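Local coordinates for protein isomaltodextranase (Arthrobacter globiformis, PDB 5AWO) that hydrolyses alpha-1,6-glucosidic linkages in polysaccharides such as dextran, removing successive isomaltose units from the non-reducing chain ends, at residues A[481-487]-A[512-518]; A[152-158]-A[170-176]; A[59-64]-A[110-114]; A[329-333]-A[355-359]. The contacts are given in a common frame with arbitrary orientation. Where two conformers were deposited one is given. Numbering follows the deposited sequence.

Interaction 1 (A[481-487]-A[512-518]); sequences AAWGGGA and ADPLVTF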
loop_
_atom_site.group_PDB
_atom_site.type_symbol
_atom_site.label_atom_id
_atom_site.label_comp_id
_atom_site.label_asym_id
_atom_site.label_seq_id
_atom_site.Cartn_x
_atom_site.Cartn_y
_atom_site.Cartn_z
ATOM N N ALA A 481 6.662 13.020 -0.864
ATOM C CA ALA A 481 5.305 12.938 -0.371
ATOM C C ALA A 481 4.441 12.057 -1.275
ATOM O O ALA A 481 4.974 11.359 -2.126
ATOM C CB ALA A 481 4.715 14.349 -0.249
ATOM N N ALA A 482 3.128 12.073 -1.028
ATOM C CA ALA A 482 2.166 11.312 -1.800
ATOM C C ALA A 482 1.631 12.144 -2.947
ATOM O O ALA A 482 1.247 13.294 -2.732
ATOM C CB ALA A 482 1.032 10.834 -0.911
ATOM N N TRP A 483 1.557 11.555 -4.129
ATOM C CA TRP A 483 1.091 12.200 -5.350
ATOM C C TRP A 483 -0.186 11.550 -5.848
ATOM O O TRP A 483 -0.289 10.327 -5.871
ATOM C CB TRP A 483 2.110 12.102 -6.476
ATOM C CG TRP A 483 3.516 12.436 -6.085
ATOM C CD1 TRP A 483 3.907 13.356 -5.166
ATOM C CD2 TRP A 483 4.709 11.824 -6.576
ATOM N NE1 TRP A 483 5.271 13.367 -5.057
ATOM C CE2 TRP A 483 5.792 12.451 -5.932
ATOM C CE3 TRP A 483 4.974 10.833 -7.530
ATOM C CZ2 TRP A 483 7.114 12.077 -6.156
ATOM C CZ3 TRP A 483 6.275 10.472 -7.757
ATOM C CH2 TRP A 483 7.344 11.112 -7.085
ATOM N N GLY A 484 -1.155 12.365 -6.286
ATOM C CA GLY A 484 -2.359 11.852 -6.908
ATOM C C GLY A 484 -2.843 12.685 -8.084
ATOM O O GLY A 484 -2.373 13.809 -8.291
ATOM N N GLY A 485 -3.724 12.089 -8.894
ATOM C CA GLY A 485 -4.419 12.821 -9.959
ATOM C C GLY A 485 -3.584 13.332 -11.103
ATOM O O GLY A 485 -4.072 14.156 -11.890
ATOM N N GLY A 486 -2.347 12.846 -11.233
ATOM C CA GLY A 486 -1.458 13.269 -12.298
ATOM C C GLY A 486 -0.267 14.069 -11.802
ATOM O O GLY A 486 0.669 14.285 -12.565
ATOM N N ALA A 487 -0.277 14.509 -10.546
ATOM C CA ALA A 487 0.943 15.093 -9.972
ATOM C C ALA A 487 2.071 14.079 -10.023
ATOM O O ALA A 487 1.833 12.864 -9.857
ATOM C CB ALA A 487 0.732 15.520 -8.546
ATOM N N ALA A 512 -9.857 13.612 -12.427
ATOM C CA ALA A 512 -9.236 13.856 -11.126
ATOM C C ALA A 512 -8.432 15.154 -11.140
ATOM O O ALA A 512 -7.939 15.590 -12.175
ATOM C CB ALA A 512 -8.329 12.696 -10.738
ATOM N N ASP A 513 -8.300 15.742 -9.970
ATOM C CA ASP A 513 -7.480 16.917 -9.784
ATOM C C ASP A 513 -6.094 16.514 -9.272
ATOM O O ASP A 513 -5.987 15.789 -8.286
ATOM C CB ASP A 513 -8.151 17.849 -8.789
ATOM C CG ASP A 513 -9.484 18.381 -9.306
ATOM O OD1 ASP A 513 -9.597 18.549 -10.537
ATOM O OD2 ASP A 513 -10.401 18.551 -8.479
ATOM N N PRO A 514 -5.035 17.011 -9.907
ATOM C CA PRO A 514 -3.695 16.670 -9.379
ATOM C C PRO A 514 -3.484 17.213 -7.983
ATOM O O PRO A 514 -3.945 18.313 -7.653
ATOM C CB PRO A 514 -2.736 17.335 -10.359
ATOM C CG PRO A 514 -3.536 17.969 -11.417
ATOM C CD PRO A 514 -4.979 17.924 -11.061
ATOM N N LEU A 515 -2.802 16.440 -7.139
ATOM C CA LEU A 515 -2.613 16.831 -5.758
ATOM C C LEU A 515 -1.362 16.199 -5.148
ATOM O O LEU A 515 -0.810 15.226 -5.683
ATOM C CB LEU A 515 -3.857 16.490 -4.907
ATOM C CG LEU A 515 -4.282 15.000 -4.832
ATOM C CD1 LEU A 515 -3.461 14.178 -3.823
ATOM C CD2 LEU A 515 -5.778 14.840 -4.544
ATOM N N VAL A 516 -0.976 16.766 -4.018
ATOM C CA VAL A 516 0.097 16.254 -3.156
ATOM C C VAL A 516 -0.418 16.221 -1.742
ATOM O O VAL A 516 -1.078 17.162 -1.275
ATOM C CB VAL A 516 1.365 17.123 -3.207
ATOM C CG1 VAL A 516 2.457 16.571 -2.296
ATOM C CG2 VAL A 516 1.874 17.227 -4.627
ATOM N N THR A 517 -0.146 15.124 -1.040
ATOM C CA THR A 517 -0.575 14.955 0.340
ATOM C C THR A 517 0.614 14.739 1.259
ATOM O O THR A 517 1.487 13.885 0.995
ATOM C CB THR A 517 -1.575 13.785 0.498
ATOM O OG1 THR A 517 -2.758 14.067 -0.276
ATOM C CG2 THR A 517 -1.948 13.524 1.924
ATOM N N PHE A 518 0.615 15.497 2.347
ATOM C CA PHE A 518 1.629 15.447 3.401
ATOM C C PHE A 518 0.961 15.027 4.693
ATOM O O PHE A 518 -0.140 15.490 5.021
ATOM C CB PHE A 518 2.259 16.829 3.647
ATOM C CG PHE A 518 2.906 17.440 2.448
ATOM C CD1 PHE A 518 4.252 17.231 2.176
ATOM C CD2 PHE A 518 2.181 18.286 1.614
ATOM C CE1 PHE A 518 4.866 17.822 1.094
ATOM C CE2 PHE A 518 2.784 18.873 0.527
ATOM C CZ PHE A 518 4.124 18.650 0.254
#
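An edge strand can be held largely by its backbone, and the residues with the largest buried areas are small or compact: Gly-485, Leu-515 and Ala-482. Ala-482 forms an antiparallel hydrogen-bonded pair with Thr-517, its N donating to Thr-517 O at 3.2 Å and its O accepting from Thr-517 N at 2.9 Å. Two residues on, Gly-484 pairs likewise with Leu-515, Gly-484 N to Leu-515 O and Leu-515 N to Gly-484 O both measuring 2.9 Å. Between them, Trp-483 and Val-516 make the non-hydrogen-bonded pair, and Ala-481 CB adds an apolar contact with Phe-518 CE1 at 3.7 Å. The pairing places strand 482-484 at the margin of a six-stranded antiparallel sheet in the CBM35-type carbohydrate-binding module, a beta-sandwich; strand 585-592 flanks 515-522 on its other side. The side chain of Leu-515 lies on the same face as that of Ala-482, where a CB on Gly-484 would be tight against Leu-515 CD1. At Gly-485 the chain leaves the strand through a type I' turn, closed by Ala-487 N to Gly-484 O at 3.2 Å. Gly-485 has a positive phi, and a CB there would clash with Asp-513 O; Gly-485 CA packs 4.0 Å from Ala-512 CB. On the face of Val-516, the Trp-483 indole touches Val-502, gives its NE1 to Ala-478 O, and meets Lys-375 (cation-pi) and Tyr-378 (edge-to-face) of strand 375-378.

Interaction 2 (A[152-158]-A[170-176]); sequences DLVVPGD and YWLDVTK
Beside the catalytic pocket, the side chain of Trp-171 lies about 8 Å from that of Asp-201, the probable nucleophile, and its strand packs against loop 152-158. Two backbone hydrogen bonds tie the segments: Asp-173 N to Leu-153 O (2.9 Å) and Trp-171 N to Asp-158 O (3.0 Å). Between them the loop bows outward through a type II turn, 155-158, Gly-157 having positive phi. A water accepts from Val-155 N (2.9 Å) and donates to Trp-171 O (2.7 Å) and Asp-158 OD2 (2.9 Å), which also hydrogen-bonds His-221. Tyr-170 (chi1 m, chi2 90°) lays its ring under Val-154 CG2, 3.9 Å from the centroid (CH-pi); a second water joins Tyr-170 OH (2.7 Å) to Gly-157 N (2.8 Å). Asp-173 OD1 accepts from Thr-175 N (3.0 Å), an Asx turn opening a type I turn, and Asp-173 OD2 salt-bridges Lys-176 NZ (2.8 Å). Strand 169-172 pairs antiparallel with 129-131; helix 132-135 packs on Val-154 and Tyr-170, helix 179-192 on Leu-153 and Leu-172.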
loop_
_atom_site.group_PDB
_atom_site.type_symbol
_atom_site.label_atom_id
_atom_site.label_comp_id
_atom_site.label_asym_id
_atom_site.label_seq_id
_atom_site.Cartn_x
_atom_site.Cartn_y
_atom_site.Cartn_z
ATOM N N ASP A 152 -28.767 -18.667 -9.761
ATOM C CA ASP A 152 -29.140 -17.633 -10.709
ATOM C C ASP A 152 -28.043 -16.554 -10.898
ATOM O O ASP A 152 -28.240 -15.591 -11.618
ATOM C CB ASP A 152 -30.455 -16.932 -10.245
ATOM C CG ASP A 152 -31.663 -17.883 -10.150
ATOM O OD1 ASP A 152 -31.741 -18.858 -10.913
ATOM O OD2 ASP A 152 -32.548 -17.649 -9.297
ATOM N N LEU A 153 -26.894 -16.723 -10.244
ATOM C CA LEU A 153 -25.804 -15.737 -10.284
ATOM C C LEU A 153 -24.681 -16.041 -11.267
ATOM O O LEU A 153 -23.760 -15.239 -11.408
ATOM C CB LEU A 153 -25.167 -15.649 -8.885
ATOM C CG LEU A 153 -26.070 -15.060 -7.798
ATOM C CD1 LEU A 153 -25.324 -15.111 -6.468
ATOM C CD2 LEU A 153 -26.530 -13.654 -8.122
ATOM N N VAL A 154 -24.721 -17.202 -11.909
ATOM C CA VAL A 154 -23.589 -17.661 -12.716
ATOM C C VAL A 154 -23.956 -18.013 -14.158
ATOM O O VAL A 154 -25.084 -18.409 -14.456
ATOM C CB VAL A 154 -22.901 -18.855 -12.040
ATOM C CG1 VAL A 154 -22.475 -18.455 -10.634
ATOM C CG2 VAL A 154 -23.770 -20.104 -12.022
ATOM N N VAL A 155 -22.983 -17.872 -15.044
ATOM C CA VAL A 155 -23.099 -18.383 -16.423
ATOM C C VAL A 155 -22.684 -19.844 -16.419
ATOM O O VAL A 155 -21.661 -20.204 -15.855
ATOM C CB VAL A 155 -22.228 -17.554 -17.375
ATOM C CG1 VAL A 155 -22.230 -18.162 -18.781
ATOM C CG2 VAL A 155 -22.715 -16.120 -17.411
ATOM N N PRO A 156 -23.494 -20.729 -17.031
ATOM C CA PRO A 156 -23.101 -22.129 -17.081
ATOM C C PRO A 156 -21.688 -22.309 -17.638
ATOM O O PRO A 156 -21.345 -21.704 -18.646
ATOM C CB PRO A 156 -24.142 -22.750 -18.026
ATOM C CG PRO A 156 -25.351 -21.924 -17.798
ATOM C CD PRO A 156 -24.869 -20.523 -17.544
ATOM N N GLY A 157 -20.881 -23.107 -16.948
ATOM C CA GLY A 157 -19.525 -23.376 -17.384
ATOM C C GLY A 157 -18.471 -22.342 -17.028
ATOM O O GLY A 157 -17.303 -22.581 -17.279
ATOM N N ASP A 158 -18.868 -21.218 -16.429
ATOM C CA ASP A 158 -17.941 -20.082 -16.225
ATOM C C ASP A 158 -17.201 -20.286 -14.890
ATOM O O ASP A 158 -17.443 -19.588 -13.901
ATOM C CB ASP A 158 -18.709 -18.744 -16.285
ATOM C CG ASP A 158 -17.810 -17.522 -16.205
ATOM O OD1 ASP A 158 -16.573 -17.653 -16.131
ATOM O OD2 ASP A 158 -18.344 -16.397 -16.211
ATOM N N TYR A 170 -17.377 -20.964 -9.393
ATOM C CA TYR A 170 -17.759 -20.125 -10.497
ATOM C C TYR A 170 -17.244 -18.719 -10.313
ATOM O O TYR A 170 -17.104 -18.257 -9.171
ATOM C CB TYR A 170 -19.290 -20.020 -10.607
ATOM C CG TYR A 170 -19.991 -21.254 -11.091
ATOM C CD1 TYR A 170 -20.428 -22.231 -10.204
ATOM C CD2 TYR A 170 -20.236 -21.444 -12.446
ATOM C CE1 TYR A 170 -21.074 -23.378 -10.664
ATOM C CE2 TYR A 170 -20.882 -22.586 -12.904
ATOM C CZ TYR A 170 -21.300 -23.537 -12.004
ATOM O OH TYR A 170 -21.947 -24.679 -12.455
ATOM N N TRP A 171 -17.024 -18.002 -11.404
ATOM C CA TRP A 171 -16.970 -16.565 -11.334
ATOM C C TRP A 171 -18.398 -16.021 -11.431
ATOM O O TRP A 171 -19.176 -16.428 -12.291
ATOM C CB TRP A 171 -16.148 -15.969 -12.472
ATOM C CG TRP A 171 -14.655 -16.052 -12.315
ATOM C CD1 TRP A 171 -13.771 -16.598 -13.208
ATOM C CD2 TRP A 171 -13.860 -15.497 -11.257
ATOM N NE1 TRP A 171 -12.499 -16.456 -12.755
ATOM C CE2 TRP A 171 -12.513 -15.777 -11.566
ATOM C CE3 TRP A 171 -14.149 -14.797 -10.087
ATOM C CZ2 TRP A 171 -11.449 -15.375 -10.741
ATOM C CZ3 TRP A 171 -13.094 -14.394 -9.264
ATOM C CH2 TRP A 171 -11.757 -14.697 -9.587
ATOM N N LEU A 172 -18.728 -15.110 -10.534
ATOM C CA LEU A 172 -20.011 -14.415 -10.536
ATOM C C LEU A 172 -20.237 -13.662 -11.812
ATOM O O LEU A 172 -19.329 -13.058 -12.331
ATOM C CB LEU A 172 -20.024 -13.433 -9.357
ATOM C CG LEU A 172 -21.200 -12.446 -9.295
ATOM C CD1 LEU A 172 -22.443 -13.226 -8.976
ATOM C CD2 LEU A 172 -20.930 -11.371 -8.259
ATOM N N ASP A 173 -21.473 -13.698 -12.320
ATOM C CA ASP A 173 -21.891 -12.828 -13.408
ATOM C C ASP A 173 -22.514 -11.565 -12.832
ATOM O O ASP A 173 -23.664 -11.566 -12.374
ATOM C CB ASP A 173 -22.881 -13.533 -14.323
ATOM C CG ASP A 173 -23.303 -12.665 -15.490
ATOM O OD1 ASP A 173 -22.891 -11.495 -15.614
ATOM O OD2 ASP A 173 -24.085 -13.197 -16.303
ATOM N N VAL A 174 -21.746 -10.481 -12.833
ATOM C CA VAL A 174 -22.189 -9.219 -12.231
ATOM C C VAL A 174 -23.365 -8.555 -12.952
ATOM O O VAL A 174 -23.938 -7.586 -12.429
ATOM C CB VAL A 174 -21.033 -8.197 -12.028
ATOM C CG1 VAL A 174 -19.936 -8.797 -11.170
ATOM C CG2 VAL A 174 -20.481 -7.700 -13.357
ATOM N N THR A 175 -23.724 -9.055 -14.129
ATOM C CA THR A 175 -24.904 -8.541 -14.847
ATOM C C THR A 175 -26.201 -9.222 -14.386
ATOM O O THR A 175 -27.289 -8.803 -14.802
ATOM C CB THR A 175 -24.742 -8.697 -16.382
ATOM O OG1 THR A 175 -24.889 -10.069 -16.766
ATOM C CG2 THR A 175 -23.410 -8.147 -16.863
ATOM N N LYS A 176 -26.120 -10.256 -13.554
ATOM C CA LYS A 176 -27.325 -10.960 -13.090
ATOM C C LYS A 176 -28.014 -10.228 -11.957
ATOM O O LYS A 176 -27.364 -9.634 -11.077
ATOM C CB LYS A 176 -26.963 -12.351 -12.579
ATOM C CG LYS A 176 -26.515 -13.306 -13.667
ATOM C CD LYS A 176 -27.698 -13.859 -14.446
ATOM C CE LYS A 176 -27.299 -15.051 -15.320
ATOM N NZ LYS A 176 -26.499 -14.641 -16.503
HETATM O O HOH W 1 -20.668 -16.279 -14.565
HETATM O O HOH W 2 -22.090 -24.923 -15.116
#

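Interaction 3 (A[59-64]-A[110-114]); sequences WKVNID and WANYL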
loop_
_atom_site.group_PDB
_atom_site.type_symbol
_atom_site.label_atom_id
_atom_site.label_comp_id
_atom_site.label_asym_id
_atom_site.label_seq_id
_atom_site.Cartn_x
_atom_site.Cartn_y
_atom_site.Cartn_z
ATOM N N TRP A 59 -3.314 -24.688 12.028
ATOM C CA TRP A 59 -3.772 -23.322 12.232
ATOM C C TRP A 59 -3.774 -22.936 13.719
ATOM O O TRP A 59 -3.272 -21.882 14.103
ATOM C CB TRP A 59 -5.156 -23.195 11.603
ATOM C CG TRP A 59 -6.023 -22.016 11.911
ATOM C CD1 TRP A 59 -7.144 -22.009 12.709
ATOM C CD2 TRP A 59 -5.939 -20.689 11.352
ATOM N NE1 TRP A 59 -7.725 -20.779 12.697
ATOM C CE2 TRP A 59 -7.030 -19.948 11.849
ATOM C CE3 TRP A 59 -5.056 -20.068 10.462
ATOM C CZ2 TRP A 59 -7.231 -18.595 11.539
ATOM C CZ3 TRP A 59 -5.277 -18.730 10.139
ATOM C CH2 TRP A 59 -6.334 -18.011 10.664
ATOM N N LYS A 60 -4.324 -23.829 14.559
ATOM C CA LYS A 60 -4.380 -23.559 15.998
ATOM C C LYS A 60 -2.977 -23.422 16.606
ATOM O O LYS A 60 -2.717 -22.483 17.349
ATOM C CB LYS A 60 -5.154 -24.672 16.725
ATOM C CG LYS A 60 -5.360 -24.403 18.210
ATOM C CD LYS A 60 -6.040 -25.578 18.892
ATOM C CE LYS A 60 -6.313 -25.299 20.364
ATOM N NZ LYS A 60 -5.066 -25.057 21.144
ATOM N N VAL A 61 -2.091 -24.355 16.285
ATOM C CA VAL A 61 -0.760 -24.347 16.891
ATOM C C VAL A 61 0.009 -23.095 16.438
ATOM O O VAL A 61 0.671 -22.438 17.237
ATOM C CB VAL A 61 -0.007 -25.666 16.641
ATOM C CG1 VAL A 61 1.396 -25.619 17.212
ATOM C CG2 VAL A 61 -0.744 -26.828 17.318
ATOM N N ASN A 62 -0.131 -22.723 15.172
ATOM C CA ASN A 62 0.464 -21.448 14.737
ATOM C C ASN A 62 -0.095 -20.242 15.464
ATOM O O ASN A 62 0.657 -19.360 15.892
ATOM C CB ASN A 62 0.315 -21.252 13.225
ATOM C CG ASN A 62 1.313 -22.074 12.431
ATOM O OD1 ASN A 62 0.988 -23.088 11.792
ATOM N ND2 ASN A 62 2.557 -21.669 12.509
ATOM N N ILE A 63 -1.422 -20.192 15.643
ATOM C CA ILE A 63 -2.023 -19.098 16.374
ATOM C C ILE A 63 -1.469 -19.021 17.817
ATOM O O ILE A 63 -1.167 -17.936 18.313
ATOM C CB ILE A 63 -3.564 -19.187 16.425
ATOM C CG1 ILE A 63 -4.137 -18.896 15.028
ATOM C CG2 ILE A 63 -4.146 -18.250 17.476
ATOM C CD1 ILE A 63 -5.612 -19.197 14.910
ATOM N N ASP A 64 -1.390 -20.173 18.475
ATOM C CA ASP A 64 -0.907 -20.201 19.865
ATOM C C ASP A 64 0.550 -19.726 19.941
ATOM O O ASP A 64 0.920 -18.986 20.847
ATOM C CB ASP A 64 -1.072 -21.597 20.467
ATOM C CG ASP A 64 -2.535 -21.986 20.676
ATOM O OD1 ASP A 64 -3.387 -21.090 20.691
ATOM O OD2 ASP A 64 -2.792 -23.207 20.834
ATOM N N TRP A 110 -13.225 -19.123 15.371
ATOM C CA TRP A 110 -11.811 -18.761 15.287
ATOM C C TRP A 110 -11.579 -17.285 15.551
ATOM O O TRP A 110 -10.562 -16.926 16.151
ATOM C CB TRP A 110 -11.199 -19.239 13.963
ATOM C CG TRP A 110 -10.963 -20.709 14.045
ATOM C CD1 TRP A 110 -11.592 -21.688 13.340
ATOM C CD2 TRP A 110 -10.087 -21.388 14.964
ATOM N NE1 TRP A 110 -11.141 -22.904 13.715
ATOM C CE2 TRP A 110 -10.222 -22.756 14.721
ATOM C CE3 TRP A 110 -9.181 -20.961 15.946
ATOM C CZ2 TRP A 110 -9.504 -23.725 15.434
ATOM C CZ3 TRP A 110 -8.467 -21.930 16.660
ATOM C CH2 TRP A 110 -8.639 -23.291 16.395
ATOM N N ALA A 111 -12.498 -16.420 15.128
ATOM C CA ALA A 111 -12.390 -15.006 15.449
ATOM C C ALA A 111 -12.446 -14.785 16.973
ATOM O O ALA A 111 -11.730 -13.949 17.508
ATOM C CB ALA A 111 -13.455 -14.197 14.741
ATOM N N ASN A 112 -13.292 -15.535 17.677
ATOM C CA ASN A 112 -13.316 -15.429 19.134
ATOM C C ASN A 112 -12.072 -16.009 19.818
ATOM O O ASN A 112 -11.580 -15.432 20.808
ATOM C CB ASN A 112 -14.570 -16.083 19.704
ATOM C CG ASN A 112 -14.687 -15.873 21.196
ATOM O OD1 ASN A 112 -14.911 -14.755 21.648
ATOM N ND2 ASN A 112 -14.478 -16.933 21.969
ATOM N N TYR A 113 -11.565 -17.138 19.318
ATOM C CA TYR A 113 -10.355 -17.769 19.838
ATOM C C TYR A 113 -9.205 -16.761 19.703
ATOM O O TYR A 113 -8.428 -16.549 20.638
ATOM C CB TYR A 113 -10.066 -19.066 19.059
ATOM C CG TYR A 113 -8.892 -19.895 19.539
ATOM C CD1 TYR A 113 -7.581 -19.561 19.188
ATOM C CD2 TYR A 113 -9.081 -21.031 20.343
ATOM C CE1 TYR A 113 -6.508 -20.326 19.619
ATOM C CE2 TYR A 113 -8.016 -21.788 20.787
ATOM C CZ TYR A 113 -6.727 -21.426 20.436
ATOM O OH TYR A 113 -5.668 -22.194 20.877
ATOM N N LEU A 114 -9.112 -16.128 18.532
ATOM C CA LEU A 114 -8.120 -15.062 18.314
ATOM C C LEU A 114 -8.328 -13.875 19.270
ATOM O O LEU A 114 -7.380 -13.377 19.886
ATOM C CB LEU A 114 -8.132 -14.620 16.832
ATOM C CG LEU A 114 -7.458 -15.601 15.862
ATOM C CD1 LEU A 114 -7.997 -15.508 14.438
ATOM C CD2 LEU A 114 -5.948 -15.415 15.860
#
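Large side chains can bridge helices that stand well apart, and these two segments illustrate it: their axes come no closer than 11.7 Å, at 23°. Trp-59 drives the edge of its indole into the face of Trp-110, a T-shaped stack with planes at 84° and Trp-59 NE1 3.3 Å from Trp-110 CD2. One turn along, Ile-63 is the bump that fills the hollow framed by Trp-110, Tyr-113 and Leu-114: its CD1 lies 4.1 Å from Trp-110 CE3, and its CG2 reaches Tyr-113 CE1 at 3.8 Å and Leu-114 CD2 at 3.7 Å. The tip of Tyr-113 docks in a polar notch formed by Lys-60 and Asp-64, its OH accepting from Lys-60 NZ at 2.9 Å and donating to Asp-64 OD1 at 2.5 Å; the salt bridge Lys-60 NZ to Asp-64 OD2, 2.9 Å, closes the notch. Beneath, Trp-59, Ile-63 and Leu-114 all rest on Ala-78 of strand 77-79, the packing of two consecutive outer helices in a TIM barrel.

Interaction 4 (A[329-333]-A[355-359]); sequences RKTMM and NAWVY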
loop_
_atom_site.group_PDB
_atom_site.type_symbol
_atom_site.label_atom_id
_atom_site.label_comp_id
_atom_site.label_asym_id
_atom_site.label_seq_id
_atom_site.Cartn_x
_atom_site.Cartn_y
_atom_site.Cartn_z
ATOM N N ARG A 329 18.088 -11.894 5.407
ATOM C CA ARG A 329 16.859 -11.775 6.190
ATOM C C ARG A 329 16.641 -10.326 6.602
ATOM O O ARG A 329 15.515 -9.811 6.494
ATOM C CB ARG A 329 16.886 -12.678 7.415
ATOM C CG ARG A 329 16.716 -14.141 7.106
ATOM C CD ARG A 329 16.877 -15.024 8.357
ATOM N NE ARG A 329 18.173 -15.689 8.414
ATOM C CZ ARG A 329 18.534 -16.707 7.642
ATOM N NH1 ARG A 329 19.756 -17.241 7.754
ATOM N NH2 ARG A 329 17.708 -17.204 6.726
ATOM N N LYS A 330 17.681 -9.637 7.050
ATOM C CA LYS A 330 17.532 -8.235 7.403
ATOM C C LYS A 330 17.146 -7.400 6.176
ATOM O O LYS A 330 16.302 -6.495 6.263
ATOM C CB LYS A 330 18.807 -7.673 8.040
ATOM C CG LYS A 330 19.034 -8.164 9.470
ATOM C CD LYS A 330 20.312 -7.644 10.115
ATOM C CE LYS A 330 21.568 -8.144 9.461
ATOM N NZ LYS A 330 22.734 -7.668 10.261
ATOM N N THR A 331 17.728 -7.703 5.030
ATOM C CA THR A 331 17.362 -7.000 3.795
ATOM C C THR A 331 15.903 -7.172 3.384
ATOM O O THR A 331 15.262 -6.209 3.001
ATOM C CB THR A 331 18.331 -7.390 2.670
ATOM O OG1 THR A 331 19.636 -6.870 3.015
ATOM C CG2 THR A 331 17.873 -6.851 1.321
ATOM N N MET A 332 15.411 -8.388 3.479
ATOM C CA MET A 332 13.990 -8.682 3.267
ATOM C C MET A 332 13.121 -7.742 4.112
ATOM O O MET A 332 12.221 -7.061 3.602
ATOM C CB MET A 332 13.739 -10.163 3.626
ATOM C CG MET A 332 12.287 -10.593 3.612
ATOM S SD MET A 332 12.040 -12.134 4.496
ATOM C CE MET A 332 12.280 -11.576 6.151
ATOM N N MET A 333 13.383 -7.738 5.422
ATOM C CA MET A 333 12.559 -6.953 6.334
ATOM C C MET A 333 12.724 -5.463 6.045
ATOM O O MET A 333 11.748 -4.712 5.961
ATOM C CB MET A 333 12.962 -7.259 7.766
ATOM C CG MET A 333 12.165 -6.527 8.829
ATOM S SD MET A 333 10.437 -7.074 8.830
ATOM C CE MET A 333 9.775 -6.131 10.210
ATOM N N ASN A 355 14.880 -17.431 13.869
ATOM C CA ASN A 355 14.730 -16.198 13.079
ATOM C C ASN A 355 13.676 -15.226 13.542
ATOM O O ASN A 355 13.417 -14.241 12.861
ATOM C CB ASN A 355 14.500 -16.565 11.611
ATOM C CG ASN A 355 15.728 -17.100 10.969
ATOM O OD1 ASN A 355 16.819 -16.580 11.225
ATOM N ND2 ASN A 355 15.583 -18.091 10.129
ATOM N N ALA A 356 13.065 -15.445 14.700
ATOM C CA ALA A 356 12.083 -14.478 15.225
ATOM C C ALA A 356 12.598 -13.055 15.282
ATOM O O ALA A 356 11.877 -12.084 15.022
ATOM C CB ALA A 356 11.612 -14.901 16.618
ATOM N N TRP A 357 13.881 -12.921 15.626
ATOM C CA TRP A 357 14.502 -11.611 15.724
ATOM C C TRP A 357 14.328 -10.696 14.482
ATOM O O TRP A 357 14.298 -9.478 14.590
ATOM C CB TRP A 357 16.005 -11.773 16.051
ATOM C CG TRP A 357 16.739 -12.492 14.945
ATOM C CD1 TRP A 357 16.947 -13.843 14.826
ATOM C CD2 TRP A 357 17.319 -11.899 13.789
ATOM N NE1 TRP A 357 17.599 -14.118 13.666
ATOM C CE2 TRP A 357 17.835 -12.946 12.999
ATOM C CE3 TRP A 357 17.429 -10.583 13.325
ATOM C CZ2 TRP A 357 18.489 -12.711 11.797
ATOM C CZ3 TRP A 357 18.058 -10.354 12.116
ATOM C CH2 TRP A 357 18.587 -11.429 11.362
ATOM N N VAL A 358 14.220 -11.300 13.294
ATOM C CA VAL A 358 14.089 -10.558 12.022
ATOM C C VAL A 358 12.899 -9.591 12.092
ATOM O O VAL A 358 12.919 -8.455 11.586
ATOM C CB VAL A 358 13.852 -11.558 10.822
ATOM C CG1 VAL A 358 13.538 -10.836 9.498
ATOM C CG2 VAL A 358 15.072 -12.479 10.645
ATOM N N TYR A 359 11.861 -10.077 12.752
ATOM C CA TYR A 359 10.547 -9.451 12.731
ATOM C C TYR A 359 10.301 -8.551 13.944
ATOM O O TYR A 359 9.327 -7.789 13.963
ATOM C CB TYR A 359 9.505 -10.546 12.696
ATOM C CG TYR A 359 9.591 -11.419 11.475
ATOM C CD1 TYR A 359 9.598 -10.856 10.188
ATOM C CD2 TYR A 359 9.674 -12.797 11.568
ATOM C CE1 TYR A 359 9.646 -11.639 9.052
ATOM C CE2 TYR A 359 9.722 -13.592 10.434
ATOM C CZ TYR A 359 9.721 -13.011 9.178
ATOM O OH TYR A 359 9.749 -13.803 8.045
#
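A regular helix meets a loosely coiled loop in this contact. Residues 329-333 form part of helix 326-339, whereas 356-359 adopt helical phi and psi without the regular bond pattern; within that segment Val-358 N bonds to Asn-355 O at 3.1 Å and Tyr-359 N to Ala-356 O at 3.0 Å, each reaching back three residues. The nearest CA atoms are those of Lys-330 and Val-358, 6.2 Å apart. Val-358 is the central wedge: CG2 touches Arg-329 CB at 3.7 Å, and CG1 meets Met-332 CE at 3.7 Å and Met-333 CB at 4.0 Å. Beside it, Tyr-359 offers its ring edge to Met-333 in a Met-aromatic contact, Met-333 SD lying 4.1 Å from Tyr-359 CD1, while the Tyr-359 hydroxyl hydrogen-bonds to Asp-347. Lys-330 sets CG near the edge of the Trp-357 indole, 3.6 Å from Trp-357 CZ3. Arg-329 lays a face of its guanidinium toward the amide of Asn-355, yet its charge is met by Asp-326, just as that of Lys-330 is met by Glu-327. The segments thus join the helix before barrel strand 343-345 to the loop after it through hydrocarbon, sulfur and aromatic surfaces, so that shape and exclusion of water, not direct polar bonding, hold the two together.

Overall arrangement
The four contacts fall in different parts of one modular enzyme. Interactions 3 and 4 both belong to the catalytic TIM barrel, one among its early helices and the other around its last strand; because a barrel closes on itself, they lie fairly near one another, with nearest atoms about 11 Å apart. Interaction 2 sits in an excursion from the same barrel and is the one beside the active site, the side chain of Trp-171 about 8 Å from that of Asp-201, the probable nucleophile; interactions 1, 3 and 4 lie away from the catalytic residues. Interaction 1 belongs to the carbohydrate-binding module, its centre about 38 Å from that of interaction 2 and about 41 Å from that of interaction 3.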